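Local coordinates for protein transcriptional regulator, IclR family (Ruegeria sp. TM1040, PDB 3R4K) that probably binds DNA as a dimeric regulator of transcription through a winged helix-turn-helix domain, under the control of a small molecule sensed by its C-terminal domain, at the interface of chains A and B. Numbering follows the deposited sequence. Chains: chain A/B, Transcriptional regulator, IclR family.

Contact 4 lies between the others, its C-alpha centre about 7 Å from those of contacts 2 and 3 and 13 Å from that of contact 1. Contacts 1 and 3, about 19 Å apart between centres, are largely equivalent with the chains exchanged: the linker helix (66-76 in chain A, 65-76 in chain B) against the 16-20 segment and residue 62 of the other chain. B:Leu69 belongs to contacts 2, 3 and 4, while A:Leu62 and B:Leu72 join contacts 3 and 4. The linker helix thus ties the patches into one two-fold interface, which would probably fix the spacing of the two DNA-reading heads.

Contact 1: the interface of chains A and B. Residues chain A 68, 71-72; chain B 15-17, 20, 62, 109, 111, 128.
The backbone O of B:Phe15 is approached by two groups of chain A, methyl CD1 of A:Leu72 at 3.4 Å and the guanidinium of A:Arg68. NH2 of A:Arg68 is modelled very near this oxygen, but its N-H points elsewhere and the side chain is poorly ordered, leaving a polar link here doubtful. Both residues belong to helix 66-76, in this IclR-family regulator the linker that follows the winged helix-turn-helix domain. A:Leu72 carries the contact. With CG anti to the carbonyl carbon (chi1 -60°), its branches spread between several segments of chain B. CD2 presses on CB of B:Ala128 at 3.4 Å and also stands 3.4 Å from the backbone N of B:His17. Nearer the helix, CB of A:Leu72 meets CD1 of B:Leu62 at 3.6 Å, and CD2 of B:Leu20 closes on the same stretch. An alanine in place of A:Leu72 would probably leave a gap between B:Ala128 and the B:Phe15 to B:His17 backbone, the methyl of B:Ala128 losing its packing partner. On the other flank, CD2 of B:Leu111 touches CA of A:Arg68 at 3.8 Å. A:Ala71 and B:Ala128 meet tip to tip, CB to CB, at 4.0 Å. Within chain B, CG of B:Leu62 lies 4.2 Å above the ring plane of B:Phe15, toward the rim.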
loop_
_atom_site.group_PDB
_atom_site.type_symbol
_atom_site.label_atom_id
_atom_site.label_comp_id
_atom_site.label_asym_id
_atom_site.label_seq_id
_atom_site.Cartn_x
_atom_site.Cartn_y
_atom_site.Cartn_z
ATOM N N ARG A 68 4.948 -1.626 -6.768
ATOM C CA ARG A 68 6.236 -1.990 -6.168
ATOM C C ARG A 68 6.784 -0.840 -5.336
ATOM O O ARG A 68 7.264 -1.069 -4.230
ATOM C CB ARG A 68 7.248 -2.369 -7.256
ATOM C CG ARG A 68 8.479 -3.143 -6.775
ATOM C CD ARG A 68 9.566 -3.096 -7.835
ATOM N NE ARG A 68 10.797 -2.496 -7.317
ATOM C CZ ARG A 68 11.301 -1.328 -7.713
ATOM N NH1 ARG A 68 10.696 -0.619 -8.661
ATOM N NH2 ARG A 68 12.420 -0.869 -7.175
ATOM N N ALA A 71 4.868 -0.278 -2.025
ATOM C CA ALA A 71 5.268 -1.287 -1.037
ATOM C C ALA A 71 6.573 -0.891 -0.328
ATOM O O ALA A 71 6.712 -1.080 0.890
ATOM C CB ALA A 71 5.424 -2.636 -1.713
ATOM N N LEU A 72 7.512 -0.307 -1.091
ATOM C CA LEU A 72 8.787 0.156 -0.556
ATOM C C LEU A 72 8.581 1.414 0.273
ATOM O O LEU A 72 9.226 1.537 1.308
ATOM C CB LEU A 72 9.817 0.387 -1.666
ATOM C CG LEU A 72 10.195 -0.830 -2.530
ATOM C CD1 LEU A 72 11.054 -0.426 -3.670
ATOM C CD2 LEU A 72 10.872 -1.879 -1.723
ATOM N N PHE B 15 15.743 1.922 -5.677
ATOM C CA PHE B 15 15.170 1.662 -4.366
ATOM C C PHE B 15 14.629 0.227 -4.346
ATOM O O PHE B 15 14.008 -0.194 -5.317
ATOM C CB PHE B 15 14.052 2.676 -4.069
ATOM C CG PHE B 15 14.553 4.066 -3.771
ATOM C CD1 PHE B 15 15.022 4.400 -2.496
ATOM C CD2 PHE B 15 14.561 5.048 -4.760
ATOM C CE1 PHE B 15 15.496 5.688 -2.218
ATOM C CE2 PHE B 15 15.049 6.337 -4.485
ATOM C CZ PHE B 15 15.514 6.646 -3.211
ATOM N N ASN B 16 14.916 -0.533 -3.283
ATOM C CA ASN B 16 14.448 -1.913 -3.062
ATOM C C ASN B 16 14.413 -2.160 -1.545
ATOM O O ASN B 16 14.880 -1.294 -0.809
ATOM C CB ASN B 16 15.288 -2.949 -3.808
ATOM C CG ASN B 16 16.753 -2.940 -3.490
ATOM O OD1 ASN B 16 17.201 -3.337 -2.410
ATOM N ND2 ASN B 16 17.540 -2.560 -4.471
ATOM N N HIS B 17 13.870 -3.312 -1.063
ATOM C CA HIS B 17 13.724 -3.560 0.389
ATOM C C HIS B 17 15.067 -3.594 1.099
ATOM O O HIS B 17 15.122 -3.374 2.312
ATOM C CB HIS B 17 12.885 -4.824 0.718
ATOM C CG HIS B 17 13.494 -6.111 0.256
ATOM N ND1 HIS B 17 13.288 -6.590 -1.032
ATOM C CD2 HIS B 17 14.295 -6.977 0.923
ATOM C CE1 HIS B 17 13.982 -7.716 -1.107
ATOM N NE2 HIS B 17 14.604 -7.990 0.044
ATOM N N LEU B 20 16.334 1.251 0.967
ATOM C CA LEU B 20 15.188 2.152 1.106
ATOM C C LEU B 20 15.610 3.626 1.145
ATOM O O LEU B 20 14.787 4.509 0.896
ATOM C CB LEU B 20 14.380 1.788 2.369
ATOM C CG LEU B 20 13.709 0.409 2.362
ATOM C CD1 LEU B 20 13.100 0.116 3.677
ATOM C CD2 LEU B 20 12.628 0.292 1.297
ATOM N N LEU B 62 11.643 7.172 -0.779
ATOM C CA LEU B 62 10.471 7.352 -1.624
ATOM C C LEU B 62 9.446 8.245 -0.922
ATOM O O LEU B 62 9.362 8.257 0.309
ATOM C CB LEU B 62 9.874 5.989 -1.969
ATOM C CG LEU B 62 10.600 5.225 -3.037
ATOM C CD1 LEU B 62 10.276 3.738 -2.934
ATOM C CD2 LEU B 62 10.284 5.787 -4.397
ATOM N N ALA B 109 8.064 -9.221 -8.831
ATOM C CA ALA B 109 8.136 -8.847 -7.412
ATOM C C ALA B 109 7.017 -9.483 -6.605
ATOM O O ALA B 109 5.880 -9.490 -7.047
ATOM C CB ALA B 109 8.063 -7.336 -7.272
ATOM N N LEU B 111 4.380 -9.085 -3.986
ATOM C CA LEU B 111 3.745 -7.869 -3.490
ATOM C C LEU B 111 2.673 -8.075 -2.396
ATOM O O LEU B 111 2.289 -7.104 -1.730
ATOM C CB LEU B 111 3.176 -7.066 -4.670
ATOM C CG LEU B 111 4.266 -6.472 -5.576
ATOM C CD1 LEU B 111 3.703 -5.978 -6.887
ATOM C CD2 LEU B 111 5.066 -5.396 -4.855
ATOM N N ALA B 128 7.763 -6.598 -1.931
ATOM C CA ALA B 128 8.605 -5.948 -2.940
ATOM C C ALA B 128 9.930 -6.714 -3.136
ATOM O O ALA B 128 10.864 -6.186 -3.750
ATOM C CB ALA B 128 8.841 -4.477 -2.622
#

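Contact 2: the interface of chains A and B. Residues chain A 9, 12, 50; chain B 50, 68-69.
B:Phe50, A:Leu12 and B:Leu69 bury most of the surface in this patch, where the winged helix-turn-helix domain of chain A meets that of chain B and its linker helix 65-76. B:Phe50 sits in the turn between helix 35-47, the recognition helix of the motif, and strand 51-54. Its CZ reaches CD1 of A:Leu12 at 3.8 Å, the two side chains lying at about a right angle. CD2 of A:Leu9 covers one face of the same ring, 4.1 Å above its plane and displaced toward the rim. The same methyl CD1 of A:Leu12 meets CD1 of B:Leu69 at 3.8 Å, these side chains again crossing at about a right angle. Polar support comes from the guanidinium of B:Arg68, whose chain bends at chi3 (122°) to bring NH2 within 3.2 Å of the backbone O of A:Leu12. This hydrogen bond is nearly straight, 170° at the hydrogen, and the oxygen lies in the guanidinium plane, although the donor is tilted out of the carbonyl plane. A methionine in place of B:Arg68 would probably leave the carbonyl at the end of helix 4-12 without this donor. The two Phe50 side chains run antiparallel and offset, CE2 of B:Phe50 standing 3.6 Å from CE2 of A:Phe50, at the edge of the A:Phe50 ring and in its plane.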
loop_
_atom_site.group_PDB
_atom_site.type_symbol
_atom_site.label_atom_id
_atom_site.label_comp_id
_atom_site.label_asym_id
_atom_site.label_seq_id
_atom_site.Cartn_x
_atom_site.Cartn_y
_atom_site.Cartn_z
ATOM N N LEU A 9 4.339 14.808 -14.359
ATOM C CA LEU A 9 3.846 14.385 -13.061
ATOM C C LEU A 9 2.573 15.128 -12.652
ATOM O O LEU A 9 1.760 14.542 -11.942
ATOM C CB LEU A 9 4.942 14.494 -11.989
ATOM C CG LEU A 9 6.176 13.637 -12.268
ATOM C CD1 LEU A 9 7.311 14.000 -11.346
ATOM C CD2 LEU A 9 5.843 12.113 -12.289
ATOM N N LEU A 12 -0.698 13.297 -13.665
ATOM C CA LEU A 12 -1.091 12.219 -12.762
ATOM C C LEU A 12 -2.010 12.702 -11.639
ATOM O O LEU A 12 -2.795 11.898 -11.121
ATOM C CB LEU A 12 0.144 11.534 -12.139
ATOM C CG LEU A 12 1.100 10.834 -13.068
ATOM C CD1 LEU A 12 2.219 10.228 -12.291
ATOM C CD2 LEU A 12 0.395 9.764 -13.887
ATOM N N PHE A 50 3.755 3.758 -15.441
ATOM C CA PHE A 50 2.999 4.636 -14.559
ATOM C C PHE A 50 1.595 4.841 -15.071
ATOM O O PHE A 50 0.712 5.061 -14.259
ATOM C CB PHE A 50 3.725 5.973 -14.391
ATOM C CG PHE A 50 4.775 5.895 -13.304
ATOM C CD1 PHE A 50 5.902 5.082 -13.450
ATOM C CD2 PHE A 50 4.655 6.652 -12.142
ATOM C CE1 PHE A 50 6.859 4.990 -12.434
ATOM C CE2 PHE A 50 5.646 6.606 -11.149
ATOM C CZ PHE A 50 6.723 5.753 -11.287
ATOM N N PHE B 50 7.227 12.442 -4.993
ATOM C CA PHE B 50 7.594 11.077 -5.365
ATOM C C PHE B 50 8.816 10.615 -4.603
ATOM O O PHE B 50 8.978 9.411 -4.374
ATOM C CB PHE B 50 7.810 10.954 -6.860
ATOM C CG PHE B 50 6.518 10.750 -7.605
ATOM C CD1 PHE B 50 5.612 11.795 -7.755
ATOM C CD2 PHE B 50 6.201 9.511 -8.155
ATOM C CE1 PHE B 50 4.420 11.606 -8.436
ATOM C CE2 PHE B 50 4.991 9.319 -8.809
ATOM C CZ PHE B 50 4.115 10.374 -8.953
ATOM N N ARG B 68 -0.752 7.052 -3.166
ATOM C CA ARG B 68 -1.981 7.597 -3.730
ATOM C C ARG B 68 -2.262 6.952 -5.099
ATOM O O ARG B 68 -3.385 6.534 -5.361
ATOM C CB ARG B 68 -1.865 9.124 -3.840
ATOM C CG ARG B 68 -3.192 9.840 -4.017
ATOM C CD ARG B 68 -3.032 11.236 -4.598
ATOM N NE ARG B 68 -3.787 11.401 -5.845
ATOM C CZ ARG B 68 -3.223 11.591 -7.032
ATOM N NH1 ARG B 68 -1.907 11.663 -7.146
ATOM N NH2 ARG B 68 -3.973 11.723 -8.113
ATOM N N LEU B 69 -1.226 6.832 -5.935
ATOM C CA LEU B 69 -1.301 6.253 -7.274
ATOM C C LEU B 69 -1.548 4.745 -7.235
ATOM O O LEU B 69 -2.304 4.236 -8.066
ATOM C CB LEU B 69 -0.034 6.549 -8.085
ATOM C CG LEU B 69 0.336 8.018 -8.307
ATOM C CD1 LEU B 69 1.542 8.117 -9.189
ATOM C CD2 LEU B 69 -0.793 8.823 -8.895
#

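Contact 3: the interface of chains A and B. Residues chain A 16-17, 20, 61-62; chain B 69, 71-72, 75-76.
B:Leu72 lies over A:His17 in a CH-pi contact, methyl CD2 centred above one face of the imidazole and 3.6 Å from the ring centroid. The ring is brought across the methyl by a first torsion that sets CG anti to the carbonyl carbon (chi1 -73°). Apolar packing makes up much of the rest, with no direct N/O pair within bonding distance across the boundary. CD1 of A:Leu62 packs tightly on CB of B:Leu72 at 3.3 Å, and the other branch, CD2, faces CD2 of B:Leu69 with the two side chains at about a right angle. A:Leu20 splits its methyls between two turns of helix 65-76: CD2 meets CD2 of B:Leu72 at 3.8 Å and CD1 meets CB of B:Ala75 at 3.9 Å. Polar contact across the boundary runs through a water. The O of water 1 lies 2.8 Å from the backbone O of A:Leu20. The same water O is 3.0 Å from the backbone N of A:Leu62 and 2.9 Å from the hydroxyl OG of B:Ser76. B:Ser76 OG also makes a weak hydrogen bond back to O of B:Leu72 in its own helix, which may steady the hydroxyl. The stem of A:Arg61 runs past B:Ser76 at the margin. Together these contacts seat the end of the linker helix of chain B against the DNA-binding domain of chain A, and are likely to fix how the two heads are placed.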
loop_
_atom_site.group_PDB
_atom_site.type_symbol
_atom_site.label_atom_id
_atom_site.label_comp_id
_atom_site.label_asym_id
_atom_site.label_seq_id
_atom_site.Cartn_x
_atom_site.Cartn_y
_atom_site.Cartn_z
ATOM N N ASN A 16 -8.187 10.579 -9.719
ATOM C CA ASN A 16 -8.694 10.473 -8.344
ATOM C C ASN A 16 -9.738 9.346 -8.329
ATOM O O ASN A 16 -10.096 8.856 -9.394
ATOM C CB ASN A 16 -9.248 11.829 -7.817
ATOM C CG ASN A 16 -10.330 12.462 -8.653
ATOM O OD1 ASN A 16 -11.460 11.996 -8.696
ATOM N ND2 ASN A 16 -10.029 13.576 -9.291
ATOM N N HIS A 17 -10.177 8.891 -7.156
ATOM C CA HIS A 17 -11.139 7.791 -7.057
ATOM C C HIS A 17 -12.440 8.067 -7.829
ATOM O O HIS A 17 -13.116 7.101 -8.181
ATOM C CB HIS A 17 -11.444 7.438 -5.591
ATOM C CG HIS A 17 -10.321 6.728 -4.895
ATOM N ND1 HIS A 17 -10.172 5.358 -4.983
ATOM C CD2 HIS A 17 -9.320 7.228 -4.136
ATOM C CE1 HIS A 17 -9.105 5.060 -4.262
ATOM N NE2 HIS A 17 -8.561 6.153 -3.725
ATOM N N LEU A 20 -10.884 7.738 -12.538
ATOM C CA LEU A 20 -9.833 6.718 -12.659
ATOM C C LEU A 20 -9.347 6.554 -14.090
ATOM O O LEU A 20 -8.234 6.074 -14.307
ATOM C CB LEU A 20 -10.324 5.366 -12.106
ATOM C CG LEU A 20 -10.670 5.310 -10.634
ATOM C CD1 LEU A 20 -11.462 4.065 -10.325
ATOM C CD2 LEU A 20 -9.440 5.441 -9.766
ATOM N N ARG A 61 -5.458 5.163 -17.852
ATOM C CA ARG A 61 -5.643 4.835 -16.447
ATOM C C ARG A 61 -4.255 4.626 -15.861
ATOM O O ARG A 61 -3.278 4.498 -16.617
ATOM C CB ARG A 61 -6.565 3.633 -16.236
ATOM C CG ARG A 61 -6.007 2.318 -16.724
ATOM C CD ARG A 61 -6.994 1.224 -16.460
ATOM N NE ARG A 61 -6.382 -0.088 -16.640
ATOM C CZ ARG A 61 -7.058 -1.232 -16.629
ATOM N NH1 ARG A 61 -8.378 -1.231 -16.475
ATOM N NH2 ARG A 61 -6.422 -2.387 -16.791
ATOM N N LEU A 62 -4.154 4.611 -14.534
ATOM C CA LEU A 62 -2.872 4.420 -13.875
ATOM C C LEU A 62 -2.317 3.008 -14.132
ATOM O O LEU A 62 -3.074 2.061 -14.338
ATOM C CB LEU A 62 -2.952 4.750 -12.384
ATOM C CG LEU A 62 -3.042 6.262 -12.114
ATOM C CD1 LEU A 62 -3.524 6.515 -10.783
ATOM C CD2 LEU A 62 -1.683 6.956 -12.260
ATOM N N LEU B 69 -1.226 6.832 -5.935
ATOM C CA LEU B 69 -1.301 6.253 -7.274
ATOM C C LEU B 69 -1.548 4.745 -7.235
ATOM O O LEU B 69 -2.304 4.236 -8.066
ATOM C CB LEU B 69 -0.034 6.549 -8.085
ATOM C CG LEU B 69 0.336 8.018 -8.307
ATOM C CD1 LEU B 69 1.542 8.117 -9.189
ATOM C CD2 LEU B 69 -0.793 8.823 -8.895
ATOM N N ALA B 71 -3.242 3.182 -4.933
ATOM C CA ALA B 71 -4.638 3.055 -4.509
ATOM C C ALA B 71 -5.579 3.240 -5.676
ATOM O O ALA B 71 -6.583 2.542 -5.745
ATOM C CB ALA B 71 -4.956 4.059 -3.433
ATOM N N LEU B 72 -5.253 4.166 -6.596
ATOM C CA LEU B 72 -6.061 4.407 -7.801
ATOM C C LEU B 72 -5.909 3.241 -8.788
ATOM O O LEU B 72 -6.904 2.794 -9.350
ATOM C CB LEU B 72 -5.707 5.745 -8.459
ATOM C CG LEU B 72 -5.904 7.004 -7.609
ATOM C CD1 LEU B 72 -5.372 8.222 -8.311
ATOM C CD2 LEU B 72 -7.342 7.161 -7.141
ATOM N N ALA B 75 -7.991 0.527 -7.419
ATOM C CA ALA B 75 -9.407 0.780 -7.649
ATOM C C ALA B 75 -9.750 0.371 -9.087
ATOM O O ALA B 75 -10.820 -0.187 -9.310
ATOM C CB ALA B 75 -9.732 2.233 -7.406
ATOM N N SER B 76 -8.815 0.581 -10.043
ATOM C CA SER B 76 -8.989 0.151 -11.430
ATOM C C SER B 76 -8.857 -1.392 -11.588
ATOM O O SER B 76 -9.719 -2.013 -12.225
ATOM C CB SER B 76 -7.977 0.847 -12.327
ATOM O OG SER B 76 -8.295 2.225 -12.405
HETATM O O HOH W 1 -6.579 4.528 -12.719
#

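Contact 4: the interface of chains A and B. Residues chain A 62-63, 66-67, 70; chain B 66, 69-70, 72-73.
A:Ala70 and B:Ala70 mark the place where helix 66-76 of chain A and helix 65-76 of chain B cross at a steep angle, close enough for CB of A:Ala70 to reach CB of B:Ala70 at 3.5 Å. These are the linker helices of the IclR-family fold, which follow the winged helix-turn-helix domains, and the small side chains let the backbones approach. A:Val66 lies across B:Leu69 and B:Ala70: CG2, in the crowded position between backbone N and carbonyl carbon, points at CA of B:Ala70 (3.8 Å), while CG1 lies against CB of B:Leu69 at 3.9 Å. The twin contact recurs nearby, CG2 of B:Val66 standing 3.9 Å from CA of A:Ala70. CD2 of A:Leu67 touches CB of B:Ala70 at 3.9 Å and also flanks the stem of B:Arg73. B:Arg73 bends at chi2 (57°) and lays CG and CD alongside the carbonyl of A:Gly63, CD being 3.4 Å from its O. From there NH1 gives a hydrogen bond of 3.0 Å to the backbone O of A:Leu62, at the end of strand 59-62 in the wing of chain A. The donor lies in the carbonyl plane with a C=O...N angle of 145°, while the oxygen is tilted 18° out of the guanidinium plane.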
loop_
_atom_site.group_PDB
_atom_site.type_symbol
_atom_site.label_atom_id
_atom_site.label_comp_id
_atom_site.label_asym_id
_atom_site.label_seq_id
_atom_site.Cartn_x
_atom_site.Cartn_y
_atom_site.Cartn_z
ATOM N N LEU A 62 -4.154 4.611 -14.534
ATOM C CA LEU A 62 -2.872 4.420 -13.875
ATOM C C LEU A 62 -2.317 3.008 -14.132
ATOM O O LEU A 62 -3.074 2.061 -14.338
ATOM C CB LEU A 62 -2.952 4.750 -12.384
ATOM C CG LEU A 62 -3.042 6.262 -12.114
ATOM C CD1 LEU A 62 -3.524 6.515 -10.783
ATOM C CD2 LEU A 62 -1.683 6.956 -12.260
ATOM N N GLY A 63 -0.995 2.940 -14.252
ATOM C CA GLY A 63 -0.228 1.737 -14.565
ATOM C C GLY A 63 0.199 0.884 -13.377
ATOM O O GLY A 63 0.118 1.302 -12.219
ATOM N N VAL A 66 3.613 1.394 -10.103
ATOM C CA VAL A 66 3.497 2.166 -8.869
ATOM C C VAL A 66 3.311 1.226 -7.684
ATOM O O VAL A 66 3.571 1.624 -6.544
ATOM C CB VAL A 66 2.357 3.238 -8.918
ATOM C CG1 VAL A 66 2.676 4.341 -9.919
ATOM C CG2 VAL A 66 0.988 2.625 -9.214
ATOM N N LEU A 67 2.873 -0.016 -7.944
ATOM C CA LEU A 67 2.582 -0.971 -6.862
ATOM C C LEU A 67 3.837 -1.372 -6.068
ATOM O O LEU A 67 3.789 -1.419 -4.832
ATOM C CB LEU A 67 1.852 -2.211 -7.404
ATOM C CG LEU A 67 0.462 -1.989 -8.046
ATOM C CD1 LEU A 67 -0.073 -3.307 -8.542
ATOM C CD2 LEU A 67 -0.550 -1.358 -7.081
ATOM N N ALA A 70 4.996 1.725 -4.001
ATOM C CA ALA A 70 4.148 1.943 -2.833
ATOM C C ALA A 70 4.530 0.996 -1.692
ATOM O O ALA A 70 4.567 1.418 -0.535
ATOM C CB ALA A 70 2.694 1.760 -3.199
ATOM N N VAL B 66 3.398 7.833 -4.425
ATOM C CA VAL B 66 3.284 6.497 -5.014
ATOM C C VAL B 66 2.155 5.718 -4.338
ATOM O O VAL B 66 1.492 4.944 -5.012
ATOM C CB VAL B 66 4.635 5.736 -5.012
ATOM C CG1 VAL B 66 5.640 6.445 -5.928
ATOM C CG2 VAL B 66 5.201 5.580 -3.596
ATOM N N LEU B 69 -1.226 6.832 -5.935
ATOM C CA LEU B 69 -1.301 6.253 -7.274
ATOM C C LEU B 69 -1.548 4.745 -7.235
ATOM O O LEU B 69 -2.304 4.236 -8.066
ATOM C CB LEU B 69 -0.034 6.549 -8.085
ATOM C CG LEU B 69 0.336 8.018 -8.307
ATOM C CD1 LEU B 69 1.542 8.117 -9.189
ATOM C CD2 LEU B 69 -0.793 8.823 -8.895
ATOM N N ALA B 70 -0.953 4.033 -6.262
ATOM C CA ALA B 70 -1.182 2.588 -6.150
ATOM C C ALA B 70 -2.638 2.309 -5.774
ATOM O O ALA B 70 -3.222 1.356 -6.284
ATOM C CB ALA B 70 -0.248 1.985 -5.129
ATOM N N LEU B 72 -5.253 4.166 -6.596
ATOM C CA LEU B 72 -6.061 4.407 -7.801
ATOM C C LEU B 72 -5.909 3.241 -8.788
ATOM O O LEU B 72 -6.904 2.794 -9.350
ATOM C CB LEU B 72 -5.707 5.745 -8.459
ATOM C CG LEU B 72 -5.904 7.004 -7.609
ATOM C CD1 LEU B 72 -5.372 8.222 -8.311
ATOM C CD2 LEU B 72 -7.342 7.161 -7.141
ATOM N N ARG B 73 -4.681 2.704 -8.921
ATOM C CA ARG B 73 -4.396 1.524 -9.734
ATOM C C ARG B 73 -5.207 0.348 -9.208
ATOM O O ARG B 73 -5.837 -0.357 -9.995
ATOM C CB ARG B 73 -2.870 1.201 -9.749
ATOM C CG ARG B 73 -2.467 -0.124 -10.421
ATOM C CD ARG B 73 -2.928 -0.235 -11.867
ATOM N NE ARG B 73 -2.676 -1.547 -12.457
ATOM C CZ ARG B 73 -2.860 -1.829 -13.747
ATOM N NH1 ARG B 73 -3.265 -0.887 -14.588
ATOM N NH2 ARG B 73 -2.583 -3.038 -14.215
#